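Local coordinates for putative sugar ABC transport system, substrate-binding protein (PDB 5IX8) that probably binds a carbohydrate in the periplasm and delivers it to an ABC transporter, at residues W154-Y159 with A176-M182; M188-Q192 with A215-Q221; K227-M233 with L246-E252. All coordinates share one frame; numbering follows the deposited sequence. Where two conformers were deposited one is given.

Contact 1 (W154-Y159 with A176-M182); sequences WPRLRY and AAFRGEM. With EDO (1,2-ethanediol), chain E; EDO (1,2-ethanediol), chain F; SO4 (sulfate ion), chain C.
Tyr159 lays one face of its ring over the methyl of Ala176 and receives the rim of Phe178. Ala176 CB sits 3.9 Å from the centroid of the Tyr159 ring and 22° off its normal, a CH-pi contact. Phe178 directs its edge at the phenol in an offset edge-to-face pair, with the planes of the two rings at 78°. Phe178 CZ comes to 3.7 Å from Tyr159 CD2. With CG of Tyr159 anti to the backbone N (chi1 168°), the ring projects from the helix toward segment 176-182. Its hydroxyl, also bonded to Lys163, shares a water with the backbone N of Ala176. Phe178 CE2 rests against Arg156 CA at 3.8 Å, while Arg156 NH1 turns away to a sulfate oxygen, O1, at 2.8 Å. The sulfate, probably from the crystallisation liquor, is also held by the backbone N of Gly151 and Glu153; Arg156 is salt-bridged to Glu153 and Glu160 as well.

At the other end, selenomethionine Met182 reaches Trp154 from the opposite direction. Its CE lies 3.4 Å from Trp154 CH2, and its SE stands obliquely to the indole, a Met-aromatic contact; Pro155 CG meets the same selenium. Apolar and aromatic contacts thus pack the first turns of helix 154-168 against the loop joining strand 172-173 to helix 184-197, within a periplasmic binding protein fold.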
loop_
_atom_site.group_PDB
_atom_site.type_symbol
_atom_site.label_atom_id
_atom_site.label_comp_id
_atom_site.label_asym_id
_atom_site.label_seq_id
_atom_site.Cartn_x
_atom_site.Cartn_y
_atom_site.Cartn_z
ATOM N N TRP A 154 -6.381 -6.773 1.653
ATOM C CA TRP A 154 -4.932 -6.763 1.827
ATOM C C TRP A 154 -4.482 -6.770 3.291
ATOM O O TRP A 154 -3.431 -7.353 3.566
ATOM C CB TRP A 154 -4.287 -5.591 1.045
ATOM C CG TRP A 154 -4.831 -4.209 1.328
ATOM C CD1 TRP A 154 -5.903 -3.608 0.723
ATOM C CD2 TRP A 154 -4.346 -3.283 2.307
ATOM N NE1 TRP A 154 -6.116 -2.351 1.266
ATOM C CE2 TRP A 154 -5.186 -2.134 2.249
ATOM C CE3 TRP A 154 -3.324 -3.330 3.256
ATOM C CZ2 TRP A 154 -4.988 -1.026 3.057
ATOM C CZ3 TRP A 154 -3.133 -2.224 4.078
ATOM C CH2 TRP A 154 -3.963 -1.091 3.973
ATOM N N PRO A 155 -5.207 -6.189 4.254
ATOM C CA PRO A 155 -4.762 -6.348 5.651
ATOM C C PRO A 155 -4.822 -7.796 6.077
ATOM O O PRO A 155 -3.955 -8.263 6.818
ATOM C CB PRO A 155 -5.754 -5.470 6.455
ATOM C CG PRO A 155 -6.189 -4.386 5.428
ATOM C CD PRO A 155 -6.350 -5.261 4.178
ATOM N N ARG A 156 -5.841 -8.525 5.619
ATOM C CA ARG A 156 -5.910 -9.947 5.944
ATOM C C ARG A 156 -4.743 -10.707 5.317
ATOM O O ARG A 156 -4.155 -11.596 5.960
ATOM C CB ARG A 156 -7.255 -10.532 5.492
ATOM C CG ARG A 156 -7.459 -11.943 6.053
ATOM C CD ARG A 156 -8.624 -12.694 5.427
ATOM N NE ARG A 156 -8.264 -13.201 4.123
ATOM C CZ ARG A 156 -8.660 -12.664 2.964
ATOM N NH1 ARG A 156 -9.556 -11.678 2.939
ATOM N NH2 ARG A 156 -8.219 -13.174 1.814
ATOM N N LEU A 157 -4.390 -10.377 4.063
ATOM C CA LEU A 157 -3.262 -11.042 3.422
ATOM C C LEU A 157 -1.971 -10.793 4.193
ATOM O O LEU A 157 -1.182 -11.724 4.421
ATOM C CB LEU A 157 -3.106 -10.580 1.962
ATOM C CG LEU A 157 -4.304 -10.894 1.046
ATOM C CD1 LEU A 157 -4.090 -10.265 -0.314
ATOM C CD2 LEU A 157 -4.529 -12.398 0.877
ATOM N N ARG A 158 -1.746 -9.548 4.619
ATOM C CA ARG A 158 -0.551 -9.251 5.410
ATOM C C ARG A 158 -0.544 -10.029 6.709
ATOM O O ARG A 158 0.501 -10.562 7.118
ATOM C CB ARG A 158 -0.465 -7.767 5.704
ATOM C CG ARG A 158 -0.252 -6.977 4.411
ATOM C CD ARG A 158 -0.157 -5.465 4.636
ATOM N NE ARG A 158 -0.060 -4.825 3.333
ATOM C CZ ARG A 158 0.304 -3.567 3.111
ATOM N NH1 ARG A 158 0.680 -2.772 4.118
ATOM N NH2 ARG A 158 0.318 -3.116 1.858
ATOM N N TYR A 159 -1.693 -10.077 7.389
ATOM C CA TYR A 159 -1.801 -10.863 8.612
ATOM C C TYR A 159 -1.502 -12.336 8.357
ATOM O O TYR A 159 -0.755 -12.971 9.109
ATOM C CB TYR A 159 -3.198 -10.686 9.199
ATOM C CG TYR A 159 -3.525 -11.663 10.283
ATOM C CD1 TYR A 159 -2.803 -11.696 11.469
ATOM C CD2 TYR A 159 -4.586 -12.567 10.118
ATOM C CE1 TYR A 159 -3.125 -12.609 12.460
ATOM C CE2 TYR A 159 -4.924 -13.467 11.125
ATOM C CZ TYR A 159 -4.185 -13.475 12.294
ATOM O OH TYR A 159 -4.520 -14.387 13.278
ATOM N N ALA A 176 -6.564 -11.891 16.160
ATOM C CA ALA A 176 -6.610 -10.625 15.437
ATOM C C ALA A 176 -8.055 -10.164 15.307
ATOM O O ALA A 176 -8.897 -10.883 14.762
ATOM C CB ALA A 176 -5.973 -10.773 14.062
ATOM N N ALA A 177 -8.332 -8.954 15.768
ATOM C CA ALA A 177 -9.674 -8.377 15.669
ATOM C C ALA A 177 -9.627 -7.323 14.555
ATOM O O ALA A 177 -8.982 -6.275 14.705
ATOM C CB ALA A 177 -10.123 -7.781 17.005
ATOM N N PHE A 178 -10.337 -7.571 13.462
ATOM C CA PHE A 178 -10.306 -6.686 12.300
ATOM C C PHE A 178 -11.394 -5.631 12.487
ATOM O O PHE A 178 -12.586 -5.958 12.480
ATOM C CB PHE A 178 -10.537 -7.466 11.011
ATOM C CG PHE A 178 -9.370 -8.332 10.579
ATOM C CD1 PHE A 178 -9.121 -9.557 11.200
ATOM C CD2 PHE A 178 -8.513 -7.912 9.558
ATOM C CE1 PHE A 178 -8.023 -10.349 10.804
ATOM C CE2 PHE A 178 -7.456 -8.696 9.138
ATOM C CZ PHE A 178 -7.191 -9.920 9.765
ATOM N N ARG A 179 -10.989 -4.379 12.705
ATOM C CA ARG A 179 -11.934 -3.333 13.067
ATOM C C ARG A 179 -11.245 -1.990 12.898
ATOM O O ARG A 179 -10.015 -1.913 12.833
ATOM C CB ARG A 179 -12.402 -3.485 14.520
ATOM C CG ARG A 179 -11.177 -3.383 15.439
ATOM C CD ARG A 179 -11.450 -3.719 16.849
ATOM N NE ARG A 179 -12.192 -2.628 17.446
ATOM C CZ ARG A 179 -12.075 -2.244 18.707
ATOM N NH1 ARG A 179 -12.845 -1.277 19.138
ATOM N NH2 ARG A 179 -11.213 -2.837 19.525
ATOM N N GLY A 180 -12.057 -0.944 12.856
ATOM C CA GLY A 180 -11.565 0.410 12.717
ATOM C C GLY A 180 -11.287 0.775 11.275
ATOM O O GLY A 180 -11.714 0.098 10.339
ATOM N N GLU A 181 -10.565 1.887 11.102
ATOM C CA GLU A 181 -10.240 2.411 9.778
ATOM C C GLU A 181 -8.742 2.645 9.631
ATOM O O GLU A 181 -8.312 3.309 8.681
ATOM C CB GLU A 181 -11.001 3.700 9.466
ATOM C CG GLU A 181 -10.648 4.796 10.403
ATOM C CD GLU A 181 -11.364 6.078 10.063
ATOM O OE1 GLU A 181 -11.800 6.215 8.886
ATOM O OE2 GLU A 181 -11.477 6.951 10.960
HETATM N N MSE A 182 -7.949 2.077 10.523
HETATM C CA MSE A 182 -6.491 2.087 10.426
HETATM C C MSE A 182 -5.916 3.503 10.619
HETATM O O MSE A 182 -4.858 3.858 10.071
HETATM C CB MSE A 182 -6.028 1.459 9.107
HETATM C CG MSE A 182 -6.571 0.028 8.962
HETATM SE SE MSE A 182 -5.777 -1.019 7.579
HETATM C CE MSE A 182 -6.333 0.129 6.133
HETATM C C1 EDO E . -8.945 6.845 6.363
HETATM O O1 EDO E . -10.032 5.962 6.694
HETATM C C2 EDO E . -7.874 6.783 7.449
HETATM O O2 EDO E . -7.222 5.514 7.379
HETATM C C1 EDO F . -15.404 -1.129 13.566
HETATM O O1 EDO F . -14.858 -1.134 12.254
HETATM C C2 EDO F . -16.651 -1.983 13.548
HETATM O O2 EDO F . -16.256 -3.361 13.492
HETATM S S SO4 C . -11.303 -9.195 5.088
HETATM O O1 SO4 C . -11.324 -10.622 4.821
HETATM O O2 SO4 C . -11.100 -8.400 3.885
HETATM O O3 SO4 C . -10.255 -8.854 6.067
HETATM O O4 SO4 C . -12.584 -8.837 5.709
HETATM O O HOH W 1 -6.984 -14.381 14.713
#

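Contact 2 (M188-Q192 with A215-Q221); sequences MAQTQ and AVRAARQ. With SO4 (sulfate ion), chain D.
Selenomethionine Met188 and the carbon atoms of Thr191 supply most of the apolar contact from helix 188-192, against Ala215, Arg217 and Ala218 of the facing helix. Met188 SE lies 3.9 Å from Ala218 CB, and its CE continues to the aliphatic CB of Arg217. That same methyl stands 3.5 Å above the plane of the Arg217 guanidinium, offset toward its rim. Bends at chi2 and chi3 carry the methyl there, across the arginine chain at about a right angle. Thr191 wedges between two alanines, its CB 3.7 Å from Ala218 CB. Its hydroxyl OG1 sits against Ala215 CB while bonded to the carbonyl O of Gly187 in its own helix.

The polar part is less certain, because Gln192 has two conformers. In the one given, Gln192 NE2 donates to Gln221 OE1 at 2.7 Å with an N-H...O angle of 149°. The acceptor lies near the amide plane of Gln192, the donor is tilted from the carbonyl plane of Gln221, and the amide planes are 17° apart. The same NE2 donates to a water that donates to Ala218 O, so this link is probably not permanent.

Small residues let the short helix axes approach to 7.7 Å, crossing at -48°. Helices 184-197 and 209-221, successive helices with strand 201-205 between them, pack together in the alternating alpha/beta fold of periplasmic binding proteins.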
loop_
_atom_site.group_PDB
_atom_site.type_symbol
_atom_site.label_atom_id
_atom_site.label_comp_id
_atom_site.label_asym_id
_atom_site.label_seq_id
_atom_site.Cartn_x
_atom_site.Cartn_y
_atom_site.Cartn_z
HETATM N N MSE A 188 -3.605 3.825 18.403
HETATM C CA MSE A 188 -3.401 4.149 19.804
HETATM C C MSE A 188 -4.388 3.379 20.684
HETATM O O MSE A 188 -4.005 2.707 21.645
HETATM C CB MSE A 188 -3.558 5.659 20.010
HETATM C CG MSE A 188 -3.753 6.011 21.445
HETATM SE SE MSE A 188 -2.050 5.911 22.372
HETATM C CE MSE A 188 -2.003 7.773 22.118
ATOM N N ALA A 189 -5.671 3.456 20.347
ATOM C CA ALA A 189 -6.663 2.878 21.241
ATOM C C ALA A 189 -6.563 1.360 21.230
ATOM O O ALA A 189 -6.657 0.700 22.279
ATOM C CB ALA A 189 -8.066 3.352 20.843
ATOM N N GLN A 190 -6.392 0.782 20.048
ATOM C CA GLN A 190 -6.331 -0.674 20.011
ATOM C C GLN A 190 -5.078 -1.188 20.703
ATOM O O GLN A 190 -5.128 -2.226 21.383
ATOM C CB GLN A 190 -6.399 -1.182 18.578
ATOM C CG GLN A 190 -7.768 -0.924 17.940
ATOM C CD GLN A 190 -7.866 -1.466 16.547
ATOM O OE1 GLN A 190 -7.307 -2.551 16.203
ATOM N NE2 GLN A 190 -8.610 -0.739 15.712
ATOM N N THR A 191 -3.948 -0.499 20.536
ATOM C CA THR A 191 -2.724 -1.016 21.136
ATOM C C THR A 191 -2.740 -0.776 22.632
ATOM O O THR A 191 -2.268 -1.622 23.412
ATOM C CB THR A 191 -1.487 -0.378 20.487
ATOM O OG1 THR A 191 -1.555 -0.593 19.072
ATOM C CG2 THR A 191 -0.201 -1.039 21.027
ATOM N N GLN A 192 -3.305 0.347 23.060
ATOM C CA GLN A 192 -3.397 0.581 24.497
ATOM C C GLN A 192 -4.214 -0.521 25.173
ATOM O O GLN A 192 -3.839 -1.044 26.236
ATOM C CB GLN A 192 -4.024 1.955 24.738
ATOM C CG GLN A 192 -4.127 2.345 26.177
ATOM C CD GLN A 192 -4.151 3.847 26.316
ATOM O OE1 GLN A 192 -5.165 4.489 26.034
ATOM N NE2 GLN A 192 -3.016 4.424 26.693
ATOM N N ALA A 215 0.604 2.579 17.663
ATOM C CA ALA A 215 1.128 1.562 18.567
ATOM C C ALA A 215 2.310 2.107 19.362
ATOM O O ALA A 215 2.416 1.877 20.575
ATOM C CB ALA A 215 1.524 0.302 17.786
ATOM N N VAL A 216 3.203 2.845 18.693
ATOM C CA VAL A 216 4.339 3.451 19.383
ATOM C C VAL A 216 3.861 4.459 20.420
ATOM O O VAL A 216 4.398 4.511 21.536
ATOM C CB VAL A 216 5.306 4.084 18.366
ATOM C CG1 VAL A 216 6.351 4.997 19.052
ATOM C CG2 VAL A 216 6.017 2.996 17.560
ATOM N N ARG A 217 2.830 5.260 20.098
ATOM C CA ARG A 217 2.329 6.206 21.108
ATOM C C ARG A 217 1.806 5.456 22.323
ATOM O O ARG A 217 2.042 5.870 23.463
ATOM C CB ARG A 217 1.201 7.110 20.582
ATOM C CG ARG A 217 1.546 8.106 19.473
ATOM C CD ARG A 217 0.324 9.046 19.193
ATOM N NE ARG A 217 0.141 10.126 20.167
ATOM C CZ ARG A 217 -0.998 10.808 20.369
ATOM N NH1 ARG A 217 -2.091 10.487 19.718
ATOM N NH2 ARG A 217 -1.060 11.811 21.270
ATOM N N ALA A 218 1.081 4.359 22.091
ATOM C CA ALA A 218 0.559 3.555 23.198
ATOM C C ALA A 218 1.683 2.944 24.018
ATOM O O ALA A 218 1.609 2.918 25.256
ATOM C CB ALA A 218 -0.377 2.454 22.679
ATOM N N ALA A 219 2.708 2.410 23.348
ATOM C CA ALA A 219 3.833 1.806 24.050
ATOM C C ALA A 219 4.561 2.851 24.878
ATOM O O ALA A 219 4.938 2.589 26.028
ATOM C CB ALA A 219 4.788 1.151 23.038
ATOM N N ARG A 220 4.717 4.066 24.328
ATOM C CA ARG A 220 5.388 5.127 25.080
ATOM C C ARG A 220 4.582 5.489 26.323
ATOM O O ARG A 220 5.141 5.653 27.421
ATOM C CB ARG A 220 5.599 6.357 24.177
ATOM C CG ARG A 220 6.731 6.200 23.148
ATOM C CD ARG A 220 6.825 7.378 22.143
ATOM N NE ARG A 220 7.923 7.178 21.186
ATOM C CZ ARG A 220 8.163 7.939 20.113
ATOM N NH1 ARG A 220 7.374 8.970 19.817
ATOM N NH2 ARG A 220 9.202 7.670 19.323
ATOM N N GLN A 221 3.268 5.633 26.173
ATOM C CA GLN A 221 2.450 6.024 27.311
ATOM C C GLN A 221 2.463 4.946 28.388
ATOM O O GLN A 221 2.507 5.265 29.585
ATOM C CB GLN A 221 1.017 6.346 26.859
ATOM C CG GLN A 221 0.052 6.604 28.030
ATOM C CD GLN A 221 -1.233 7.405 27.642
ATOM O OE1 GLN A 221 -2.311 6.863 27.585
ATOM N NE2 GLN A 221 -1.094 8.708 27.449
HETATM S S SO4 D . 10.968 5.580 22.444
HETATM O O1 SO4 D . 12.201 5.209 21.773
HETATM O O2 SO4 D . 9.825 5.254 21.584
HETATM O O3 SO4 D . 10.858 4.845 23.702
HETATM O O4 SO4 D . 11.020 7.013 22.707
HETATM O O HOH W 2 -0.845 2.500 26.471
#

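Contact 3 (K227-M233 with L246-E252); sequences KVLTSAM and LLAVASE
Val228 O accepts from Leu247 N at 2.8 Å, the first of four backbone bonds between the two segments, whose strands run parallel, 15° apart. Thr230 is used twice: its N donates to Ala248 O in the carbonyl plane, and its O accepts from Ala250 N at 3.0 Å. Beyond the strand, Ala232 N meets Ala250 O at 2.7 Å, nearly along the C=O axis. Ala248 N, just after the corner at Leu247, is buried without a partner in the model. On the other side of strand 227-231, Leu229 pairs with Val204 and Thr206.

Side chains and a water add further bonds. Ser231 OG donates to Glu252 OE2 in a short hydrogen bond of 2.5 Å, approaching from above the carboxylate plane; Glu252 OE1 takes a salt bridge from Arg158. A water accepts from both Met233 N and Glu252 N. Thr230 OG1 bonds to Thr206, leaving its CG2 beside Val249 CG2 at 3.7 Å. Selenomethionine Met233 brings SE to 3.6 Å from Val249 CG1, crossing it obliquely.

Helix 235-242 links these strands as a beta-alpha-beta crossover. With Arg158 on OE1 and Ser231 among the partners of OE2, the buried Glu252 carboxylate is probably ionised, its charge balanced by helix 154-168.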
loop_
_atom_site.group_PDB
_atom_site.type_symbol
_atom_site.label_atom_id
_atom_site.label_comp_id
_atom_site.label_asym_id
_atom_site.label_seq_id
_atom_site.Cartn_x
_atom_site.Cartn_y
_atom_site.Cartn_z
ATOM N N LYS A 227 8.669 -3.817 20.763
ATOM C CA LYS A 227 9.183 -3.476 19.443
ATOM C C LYS A 227 8.044 -3.598 18.453
ATOM O O LYS A 227 7.312 -4.594 18.473
ATOM C CB LYS A 227 10.337 -4.390 19.025
ATOM C CG LYS A 227 11.524 -4.288 19.954
ATOM C CD LYS A 227 12.572 -5.325 19.602
ATOM C CE LYS A 227 13.842 -5.037 20.370
ATOM N NZ LYS A 227 14.270 -3.632 20.048
ATOM N N VAL A 228 7.908 -2.609 17.582
ATOM C CA VAL A 228 6.777 -2.525 16.661
ATOM C C VAL A 228 7.249 -2.855 15.253
ATOM O O VAL A 228 8.353 -2.466 14.851
ATOM C CB VAL A 228 6.109 -1.134 16.730
ATOM C CG1 VAL A 228 4.955 -1.023 15.719
ATOM C CG2 VAL A 228 5.630 -0.886 18.162
ATOM N N LEU A 229 6.439 -3.635 14.540
ATOM C CA LEU A 229 6.606 -3.918 13.123
ATOM C C LEU A 229 5.499 -3.209 12.384
ATOM O O LEU A 229 4.346 -3.205 12.839
ATOM C CB LEU A 229 6.515 -5.421 12.836
ATOM C CG LEU A 229 7.656 -6.219 13.479
ATOM C CD1 LEU A 229 7.238 -6.801 14.793
ATOM C CD2 LEU A 229 8.159 -7.295 12.539
ATOM N N THR A 230 5.836 -2.632 11.240
ATOM C CA THR A 230 4.829 -1.917 10.486
ATOM C C THR A 230 5.262 -1.851 9.027
ATOM O O THR A 230 6.216 -2.514 8.606
ATOM C CB THR A 230 4.617 -0.532 11.112
ATOM O OG1 THR A 230 3.428 0.082 10.586
ATOM C CG2 THR A 230 5.810 0.356 10.847
ATOM N N SER A 231 4.531 -1.057 8.241
ATOM C CA SER A 231 4.774 -0.994 6.817
ATOM C C SER A 231 4.555 0.428 6.334
ATOM O O SER A 231 3.734 1.158 6.887
ATOM C CB SER A 231 3.855 -1.984 6.089
ATOM O OG SER A 231 4.192 -2.043 4.713
ATOM N N ALA A 232 5.333 0.809 5.321
ATOM C CA ALA A 232 5.262 2.075 4.596
ATOM C C ALA A 232 5.944 3.204 5.363
ATOM O O ALA A 232 5.418 3.701 6.363
ATOM C CB ALA A 232 3.819 2.455 4.257
HETATM N N MSE A 233 7.116 3.618 4.887
HETATM C CA MSE A 233 7.927 4.579 5.614
HETATM C C MSE A 233 7.370 5.979 5.619
HETATM O O MSE A 233 6.842 6.444 4.614
HETATM C CB MSE A 233 9.332 4.647 5.020
HETATM C CG MSE A 233 10.142 3.350 5.276
HETATM SE SE MSE A 233 10.799 3.242 7.106
HETATM C CE MSE A 233 12.058 4.728 7.122
ATOM N N LEU A 246 10.978 0.757 16.440
ATOM C CA LEU A 246 10.480 0.016 15.287
ATOM C C LEU A 246 11.529 -1.018 14.910
ATOM O O LEU A 246 12.678 -0.665 14.608
ATOM C CB LEU A 246 10.193 0.925 14.087
ATOM C CG LEU A 246 9.069 1.966 14.183
ATOM C CD1 LEU A 246 8.966 2.750 12.850
ATOM C CD2 LEU A 246 7.717 1.358 14.567
ATOM N N LEU A 247 11.136 -2.290 14.936
ATOM C CA LEU A 247 12.062 -3.363 14.580
ATOM C C LEU A 247 12.297 -3.407 13.086
ATOM O O LEU A 247 13.429 -3.622 12.627
ATOM C CB LEU A 247 11.501 -4.701 15.054
ATOM C CG LEU A 247 12.245 -5.970 14.639
ATOM C CD1 LEU A 247 13.680 -5.977 15.161
ATOM C CD2 LEU A 247 11.464 -7.200 15.105
ATOM N N ALA A 248 11.238 -3.199 12.316
ATOM C CA ALA A 248 11.304 -3.314 10.875
ATOM C C ALA A 248 10.099 -2.619 10.286
ATOM O O ALA A 248 8.998 -2.637 10.866
ATOM C CB ALA A 248 11.320 -4.785 10.433
ATOM N N VAL A 249 10.307 -2.039 9.113
ATOM C CA VAL A 249 9.247 -1.376 8.375
ATOM C C VAL A 249 9.339 -1.868 6.956
ATOM O O VAL A 249 10.358 -1.649 6.289
ATOM C CB VAL A 249 9.373 0.162 8.399
ATOM C CG1 VAL A 249 8.244 0.777 7.555
ATOM C CG2 VAL A 249 9.355 0.697 9.847
ATOM N N ALA A 250 8.283 -2.471 6.471
ATOM C CA ALA A 250 8.307 -2.868 5.069
ATOM C C ALA A 250 8.239 -1.617 4.188
ATOM O O ALA A 250 7.444 -0.714 4.450
ATOM C CB ALA A 250 7.156 -3.828 4.785
ATOM N N SER A 251 9.110 -1.536 3.175
ATOM C CA SER A 251 9.048 -0.425 2.218
ATOM C C SER A 251 7.847 -0.621 1.296
ATOM O O SER A 251 7.656 -1.707 0.759
ATOM C CB SER A 251 10.353 -0.365 1.392
ATOM O OG SER A 251 10.261 0.498 0.250
ATOM N N GLU A 252 7.020 0.411 1.127
ATOM C CA GLU A 252 5.959 0.389 0.120
ATOM C C GLU A 252 6.237 1.503 -0.877
ATOM O O GLU A 252 5.965 2.683 -0.591
ATOM C CB GLU A 252 4.591 0.548 0.767
ATOM C CG GLU A 252 4.255 -0.689 1.605
ATOM C CD GLU A 252 2.818 -0.698 2.105
ATOM O OE1 GLU A 252 1.881 -0.746 1.272
ATOM O OE2 GLU A 252 2.616 -0.640 3.338
HETATM O O HOH W 3 7.839 2.901 2.232
#

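Contacts 1, 2 and 3 follow in series along the chain. Their centres form a near-even triangle, about 17 Å between contacts 1 and 2 and about 16 Å for each other pair. Contact 3 belongs to the mixed sheet; of its other strands, 172-173 lies between the two segments of contact 1 and 201-205 between the helices of contact 2. Helix 209-221 of contact 2 runs on to strand 227-231 and lays Val216 against Val228 and Leu246. A salt bridge, Arg158 to Glu252, couples contact 1 to contact 3, whereas contacts 1 and 2 meet through a weak hydrogen bond from Gln190 NE2 to Arg179 O. All three build the lobe around the mixed sheet, distinct from that of the parallel sheet, as in two-lobed periplasmic binding proteins.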